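Local coordinates for protein caspase-1 (Spodoptera frugiperda, PDB 1M72) that probably cleaves other proteins as a cysteine protease of the caspase cascade that executes apoptosis, and is probably blocked by baculovirus p35, at residues N77-I87 / A116-L126. Residues are numbered along the deposited sequence; the frame is centred on the assembly and turned at random.
Sequences NLKSEEINKFI and AKDTHYKPDNL
With chi1 at 60°, Asp118 tucks its carboxylate between its backbone N and carbonyl carbon and turns it onto the first turn of helix 80-92, where OD1 accepts a hydrogen bond from Ser80 N (2.8 Å). The N-H meets OD1 on the syn side, 18° out of the carboxylate plane; OD1 also takes a weak bond from Thr119 N. An aspartate suits this place because its short arm brings an anion to a helix N-terminus. Within 77-87, Glu82 reaches back to the N-cap residue, its OE2 accepting from Lys79 N through the anti lone pair. Just before these residues, Lys117 N donates to Leu78 O (2.8 Å). The Lys117 chain, bent at chi3, lays its CD 3.6 Å from Asn77 O. Ala116 has only a methyl, small enough to press on Ser80 N and CA. Ser80 OG shares a water with His120 O. Deeper in, the Ile83 side chain crosses that of Tyr121 at about a right angle, its CD1 touching CE2 and OH, and Ile87 CD1 meets Leu126 CD2 (4.2 Å); Phe38 and Val105 of the central sheet continue this apolar layer. The contact thus fastens the helix following strand 70-76 to the loop and edge strand of the small antiparallel sheet. Two carboxylates engaging N-H groups where the helix begins should be stabilised by its dipole, and Lys79 NZ, 4.5 Å from Asp118 OD2, probably adds a weaker attraction.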
ATOM      1  N   ASN C  77      25.280   3.125  10.273  1.00 31.32           N
ATOM      2  CA  ASN C  77      25.028   3.987  11.426  1.00 32.84           C
ATOM      3  C   ASN C  77      25.164   5.491  11.336  1.00 32.94           C
ATOM      4  O   ASN C  77      25.843   6.094  12.157  1.00 36.04           O
ATOM      5  CB  ASN C  77      25.900   3.494  12.580  1.00 30.34           C
ATOM      6  CG  ASN C  77      25.629   2.051  12.885  1.00 30.72           C
ATOM      7  OD1 ASN C  77      24.484   1.676  13.167  1.00 32.03           O
ATOM      8  ND2 ASN C  77      26.661   1.217  12.797  1.00 31.06           N
ATOM      9  N   LEU C  78      24.488   6.107  10.384  1.00 31.92           N
ATOM     10  CA  LEU C  78      24.583   7.530  10.236  1.00 28.13           C
ATOM     11  C   LEU C  78      23.660   8.272  11.218  1.00 30.34           C
ATOM     12  O   LEU C  78      22.694   7.703  11.741  1.00 29.38           O
ATOM     13  CB  LEU C  78      24.231   7.923   8.796  1.00 28.16           C
ATOM     14  CG  LEU C  78      25.051   7.471   7.569  1.00 31.18           C
ATOM     15  CD1 LEU C  78      24.539   8.261   6.333  1.00 25.71           C
ATOM     16  CD2 LEU C  78      26.585   7.753   7.760  1.00 31.61           C
ATOM     17  N   LYS C  79      24.001   9.540  11.479  1.00 29.72           N
ATOM     18  CA  LYS C  79      23.219  10.433  12.308  1.00 32.59           C
ATOM     19  C   LYS C  79      22.102  10.945  11.378  1.00 34.53           C
ATOM     20  O   LYS C  79      22.233  10.894  10.149  1.00 33.42           O
ATOM     21  CB  LYS C  79      24.076  11.609  12.774  1.00 36.71           C
ATOM     22  CG  LYS C  79      25.136  11.227  13.817  1.00 41.78           C
ATOM     23  CD  LYS C  79      26.073  12.379  14.131  1.00 44.21           C
ATOM     24  CE  LYS C  79      25.376  13.456  14.957  1.00 48.26           C
ATOM     25  NZ  LYS C  79      26.301  14.593  15.306  1.00 53.86           N
ATOM     26  N   SER C  80      21.021  11.447  11.950  1.00 32.22           N
ATOM     27  CA  SER C  80      19.917  11.911  11.134  1.00 35.49           C
ATOM     28  C   SER C  80      20.256  12.929  10.031  1.00 38.13           C
ATOM     29  O   SER C  80      19.686  12.896   8.924  1.00 35.62           O
ATOM     30  CB  SER C  80      18.826  12.470  12.028  1.00 33.37           C
ATOM     31  OG  SER C  80      17.777  12.993  11.238  1.00 37.16           O
ATOM     32  N   GLU C  81      21.192  13.820  10.325  1.00 40.68           N
ATOM     33  CA  GLU C  81      21.556  14.838   9.363  1.00 45.00           C
ATOM     34  C   GLU C  81      22.358  14.244   8.236  1.00 42.67           C
ATOM     35  O   GLU C  81      22.375  14.781   7.133  1.00 40.14           O
ATOM     36  CB  GLU C  81      22.360  15.960  10.042  1.00 52.82           C
ATOM     37  CG  GLU C  81      21.573  16.725  11.132  1.00 63.06           C
ATOM     38  CD  GLU C  81      20.357  17.494  10.596  1.00 67.19           C
ATOM     39  OE1 GLU C  81      19.501  16.870   9.913  1.00 70.31           O
ATOM     40  OE2 GLU C  81      20.255  18.724  10.868  1.00 71.32           O
ATOM     41  N   GLU C  82      23.035  13.142   8.535  1.00 41.20           N
ATOM     42  CA  GLU C  82      23.850  12.475   7.548  1.00 40.32           C
ATOM     43  C   GLU C  82      22.957  11.764   6.556  1.00 38.46           C
ATOM     44  O   GLU C  82      23.191  11.832   5.359  1.00 40.52           O
ATOM     45  CB  GLU C  82      24.777  11.476   8.213  1.00 41.08           C
ATOM     46  CG  GLU C  82      25.608  12.077   9.319  1.00 45.47           C
ATOM     47  CD  GLU C  82      26.753  11.169   9.740  1.00 46.73           C
ATOM     48  OE1 GLU C  82      27.882  11.434   9.293  1.00 48.95           O
ATOM     49  OE2 GLU C  82      26.539  10.187  10.493  1.00 44.97           O
ATOM     50  N   ILE C  83      21.944  11.073   7.055  1.00 34.64           N
ATOM     51  CA  ILE C  83      21.013  10.385   6.185  1.00 32.68           C
ATOM     52  C   ILE C  83      20.334  11.458   5.303  1.00 35.07           C
ATOM     53  O   ILE C  83      20.288  11.350   4.064  1.00 32.05           O
ATOM     54  CB  ILE C  83      19.936   9.654   7.010  1.00 31.57           C
ATOM     55  CG1 ILE C  83      20.580   8.523   7.811  1.00 28.26           C
ATOM     56  CG2 ILE C  83      18.803   9.154   6.094  1.00 26.84           C
ATOM     57  CD1 ILE C  83      19.639   7.846   8.811  1.00 24.45           C
ATOM     58  N   ASN C  84      19.847  12.516   5.947  1.00 34.22           N
ATOM     59  CA  ASN C  84      19.178  13.546   5.210  1.00 36.26           C
ATOM     60  C   ASN C  84      20.037  14.159   4.128  1.00 37.56           C
ATOM     61  O   ASN C  84      19.549  14.454   3.037  1.00 37.60           O
ATOM     62  CB  ASN C  84      18.668  14.630   6.123  1.00 34.39           C
ATOM     63  CG  ASN C  84      17.789  15.598   5.384  1.00 40.46           C
ATOM     64  OD1 ASN C  84      18.199  16.134   4.355  1.00 43.12           O
ATOM     65  ND2 ASN C  84      16.570  15.825   5.882  1.00 40.02           N
ATOM     66  N   LYS C  85      21.317  14.332   4.421  1.00 38.09           N
ATOM     67  CA  LYS C  85      22.252  14.917   3.463  1.00 41.23           C
ATOM     68  C   LYS C  85      22.462  14.018   2.244  1.00 39.63           C
ATOM     69  O   LYS C  85      22.345  14.474   1.110  1.00 39.51           O
ATOM     70  CB  LYS C  85      23.579  15.204   4.180  1.00 45.54           C
ATOM     71  CG  LYS C  85      24.851  14.908   3.414  1.00 53.26           C
ATOM     72  CD  LYS C  85      25.905  14.367   4.391  1.00 60.30           C
ATOM     73  CE  LYS C  85      27.307  14.338   3.782  1.00 64.92           C
ATOM     74  NZ  LYS C  85      27.342  13.566   2.505  1.00 66.45           N
ATOM     75  N   PHE C  86      22.789  12.750   2.478  1.00 37.95           N
ATOM     76  CA  PHE C  86      22.984  11.816   1.388  1.00 38.05           C
ATOM     77  C   PHE C  86      21.704  11.631   0.553  1.00 36.63           C
ATOM     78  O   PHE C  86      21.780  11.411  -0.645  1.00 36.12           O
ATOM     79  CB  PHE C  86      23.471  10.477   1.924  1.00 39.33           C
ATOM     80  CG  PHE C  86      24.927  10.488   2.345  1.00 48.10           C
ATOM     81  CD1 PHE C  86      25.944  10.680   1.397  1.00 50.22           C
ATOM     82  CD2 PHE C  86      25.294  10.285   3.683  1.00 48.90           C
ATOM     83  CE1 PHE C  86      27.302  10.660   1.787  1.00 51.75           C
ATOM     84  CE2 PHE C  86      26.651  10.269   4.082  1.00 49.51           C
ATOM     85  CZ  PHE C  86      27.647  10.453   3.140  1.00 50.47           C
ATOM     86  N   ILE C  87      20.542  11.728   1.190  1.00 32.57           N
ATOM     87  CA  ILE C  87      19.275  11.591   0.504  1.00 31.14           C
ATOM     88  C   ILE C  87      19.128  12.761  -0.457  1.00 32.86           C
ATOM     89  O   ILE C  87      18.795  12.575  -1.617  1.00 33.24           O
ATOM     90  CB  ILE C  87      18.099  11.573   1.522  1.00 31.10           C
ATOM     91  CG1 ILE C  87      18.016  10.198   2.196  1.00 29.71           C
ATOM     92  CG2 ILE C  87      16.778  11.915   0.847  1.00 30.45           C
ATOM     93  CD1 ILE C  87      17.369   9.161   1.345  1.00 30.84           C
ATOM     94  N   ALA C 116      17.779   7.350  13.680  1.00 23.28           N
ATOM     95  CA  ALA C 116      19.106   7.461  13.088  1.00 24.59           C
ATOM     96  C   ALA C 116      20.003   7.034  14.265  1.00 26.70           C
ATOM     97  O   ALA C 116      19.515   6.495  15.252  1.00 26.09           O
ATOM     98  CB  ALA C 116      19.391   8.890  12.721  1.00 21.09           C
ATOM     99  N   LYS C 117      21.303   7.298  14.191  1.00 31.99           N
ATOM    100  CA  LYS C 117      22.175   6.918  15.291  1.00 32.76           C
ATOM    101  C   LYS C 117      21.915   7.803  16.502  1.00 34.19           C
ATOM    102  O   LYS C 117      21.883   7.329  17.632  1.00 32.52           O
ATOM    103  CB  LYS C 117      23.644   7.054  14.894  1.00 36.06           C
ATOM    104  CG  LYS C 117      24.590   6.761  16.063  1.00 40.20           C
ATOM    105  CD  LYS C 117      26.035   6.766  15.645  1.00 44.63           C
ATOM    106  CE  LYS C 117      26.540   8.168  15.563  1.00 45.97           C
ATOM    107  NZ  LYS C 117      27.921   8.188  15.022  1.00 50.05           N
ATOM    108  N   ASP C 118      21.694   9.085  16.235  1.00 33.48           N
ATOM    109  CA  ASP C 118      21.481  10.092  17.265  1.00 33.18           C
ATOM    110  C   ASP C 118      20.044  10.486  17.618  1.00 34.70           C
ATOM    111  O   ASP C 118      19.751  10.777  18.768  1.00 38.09           O
ATOM    112  CB  ASP C 118      22.253  11.350  16.855  1.00 32.54           C
ATOM    113  CG  ASP C 118      21.786  11.898  15.499  1.00 34.49           C
ATOM    114  OD1 ASP C 118      21.196  11.133  14.708  1.00 32.78           O
ATOM    115  OD2 ASP C 118      22.011  13.085  15.214  1.00 35.86           O
ATOM    116  N   THR C 119      19.134  10.535  16.657  1.00 34.24           N
ATOM    117  CA  THR C 119      17.784  10.952  17.002  1.00 32.48           C
ATOM    118  C   THR C 119      16.822  10.416  15.949  1.00 32.63           C
ATOM    119  O   THR C 119      17.259   9.705  15.058  1.00 31.15           O
ATOM    120  CB  THR C 119      17.717  12.517  17.108  1.00 35.19           C
ATOM    121  OG1 THR C 119      16.395  12.923  17.484  1.00 35.16           O
ATOM    122  CG2 THR C 119      18.131  13.172  15.770  1.00 36.09           C
ATOM    123  N   HIS C 120      15.531  10.727  16.053  1.00 29.85           N
ATOM    124  CA  HIS C 120      14.552  10.201  15.090  1.00 32.93           C
ATOM    125  C   HIS C 120      14.068  11.215  14.046  1.00 29.88           C
ATOM    126  O   HIS C 120      14.195  12.417  14.226  1.00 29.72           O
ATOM    127  CB  HIS C 120      13.332   9.672  15.836  1.00 34.79           C
ATOM    128  CG  HIS C 120      12.687  10.710  16.685  1.00 41.84           C
ATOM    129  ND1 HIS C 120      11.815  11.648  16.172  1.00 45.36           N
ATOM    130  CD2 HIS C 120      12.905  11.061  17.975  1.00 43.69           C
ATOM    131  CE1 HIS C 120      11.529  12.535  17.107  1.00 46.64           C
ATOM    132  NE2 HIS C 120      12.180  12.202  18.209  1.00 48.61           N
ATOM    133  N   TYR C 121      13.522  10.706  12.951  1.00 28.24           N
ATOM    134  CA  TYR C 121      12.987  11.543  11.890  1.00 24.64           C
ATOM    135  C   TYR C 121      11.739  10.842  11.334  1.00 27.35           C
ATOM    136  O   TYR C 121      11.450   9.658  11.661  1.00 24.83           O
ATOM    137  CB  TYR C 121      14.029  11.739  10.798  1.00 26.95           C
ATOM    138  CG  TYR C 121      14.501  10.449  10.208  1.00 27.92           C
ATOM    139  CD1 TYR C 121      13.911   9.926   9.058  1.00 24.98           C
ATOM    140  CD2 TYR C 121      15.528   9.728  10.807  1.00 29.47           C
ATOM    141  CE1 TYR C 121      14.346   8.699   8.504  1.00 23.19           C
ATOM    142  CE2 TYR C 121      15.966   8.508  10.266  1.00 28.55           C
ATOM    143  CZ  TYR C 121      15.366   8.005   9.112  1.00 23.08           C
ATOM    144  OH  TYR C 121      15.801   6.808   8.601  1.00 22.48           O
ATOM    145  N   LYS C 122      10.974  11.584  10.536  1.00 23.67           N
ATOM    146  CA  LYS C 122       9.783  11.034   9.942  1.00 23.11           C
ATOM    147  C   LYS C 122      10.154  10.236   8.703  1.00 22.00           C
ATOM    148  O   LYS C 122      10.922  10.693   7.862  1.00 23.05           O
ATOM    149  CB  LYS C 122       8.792  12.146   9.564  1.00 20.92           C
ATOM    150  CG  LYS C 122       8.179  12.837  10.779  1.00 24.47           C
ATOM    151  CD  LYS C 122       7.093  13.817  10.353  1.00 31.41           C
ATOM    152  CE  LYS C 122       6.638  14.743  11.539  1.00 37.44           C
ATOM    153  NZ  LYS C 122       5.922  14.006  12.636  1.00 38.12           N
ATOM    154  N   PRO C 123       9.602   9.025   8.582  1.00 22.83           N
ATOM    155  CA  PRO C 123       9.844   8.122   7.444  1.00 24.86           C
ATOM    156  C   PRO C 123       9.652   8.864   6.095  1.00 24.87           C
ATOM    157  O   PRO C 123      10.421   8.632   5.146  1.00 26.04           O
ATOM    158  CB  PRO C 123       8.789   7.029   7.635  1.00 24.38           C
ATOM    159  CG  PRO C 123       8.474   7.092   9.092  1.00 26.08           C
ATOM    160  CD  PRO C 123       8.535   8.515   9.460  1.00 20.29           C
ATOM    161  N   ASP C 124       8.634   9.741   6.029  1.00 24.02           N
ATOM    162  CA  ASP C 124       8.317  10.546   4.831  1.00 27.80           C
ATOM    163  C   ASP C 124       9.548  11.292   4.313  1.00 27.61           C
ATOM    164  O   ASP C 124       9.638  11.643   3.124  1.00 24.18           O
ATOM    165  CB  ASP C 124       7.218  11.573   5.132  1.00 31.81           C
ATOM    166  CG  ASP C 124       5.896  10.910   5.471  1.00 44.22           C
ATOM    167  OD1 ASP C 124       4.893  11.217   4.776  1.00 47.35           O
ATOM    168  OD2 ASP C 124       5.863  10.071   6.427  1.00 45.40           O
ATOM    169  N   ASN C 125      10.488  11.544   5.213  1.00 22.87           N
ATOM    170  CA  ASN C 125      11.688  12.203   4.792  1.00 25.22           C
ATOM    171  C   ASN C 125      12.442  11.413   3.746  1.00 25.41           C
ATOM    172  O   ASN C 125      13.129  12.020   2.945  1.00 27.63           O
ATOM    173  CB  ASN C 125      12.636  12.406   5.953  1.00 27.16           C
ATOM    174  CG  ASN C 125      12.174  13.474   6.922  1.00 26.27           C
ATOM    175  OD1 ASN C 125      12.989  13.967   7.680  1.00 29.70           O
ATOM    176  ND2 ASN C 125      10.881  13.798   6.937  1.00 15.70           N
ATOM    177  N   LEU C 126      12.336  10.078   3.752  1.00 22.92           N
ATOM    178  CA  LEU C 126      13.083   9.254   2.793  1.00 22.03           C
ATOM    179  C   LEU C 126      12.684   9.449   1.307  1.00 20.83           C
ATOM    180  O   LEU C 126      13.544   9.466   0.433  1.00 22.72           O
ATOM    181  CB  LEU C 126      12.984   7.758   3.191  1.00 17.39           C
ATOM    182  CG  LEU C 126      13.581   7.497   4.569  1.00 20.43           C
ATOM    183  CD1 LEU C 126      12.965   6.227   5.133  1.00 14.79           C
ATOM    184  CD2 LEU C 126      15.185   7.489   4.513  1.00 14.38           C
TER
HETATM  185  O   HOH W   1      16.031  14.443  12.920  1.00 40.55           O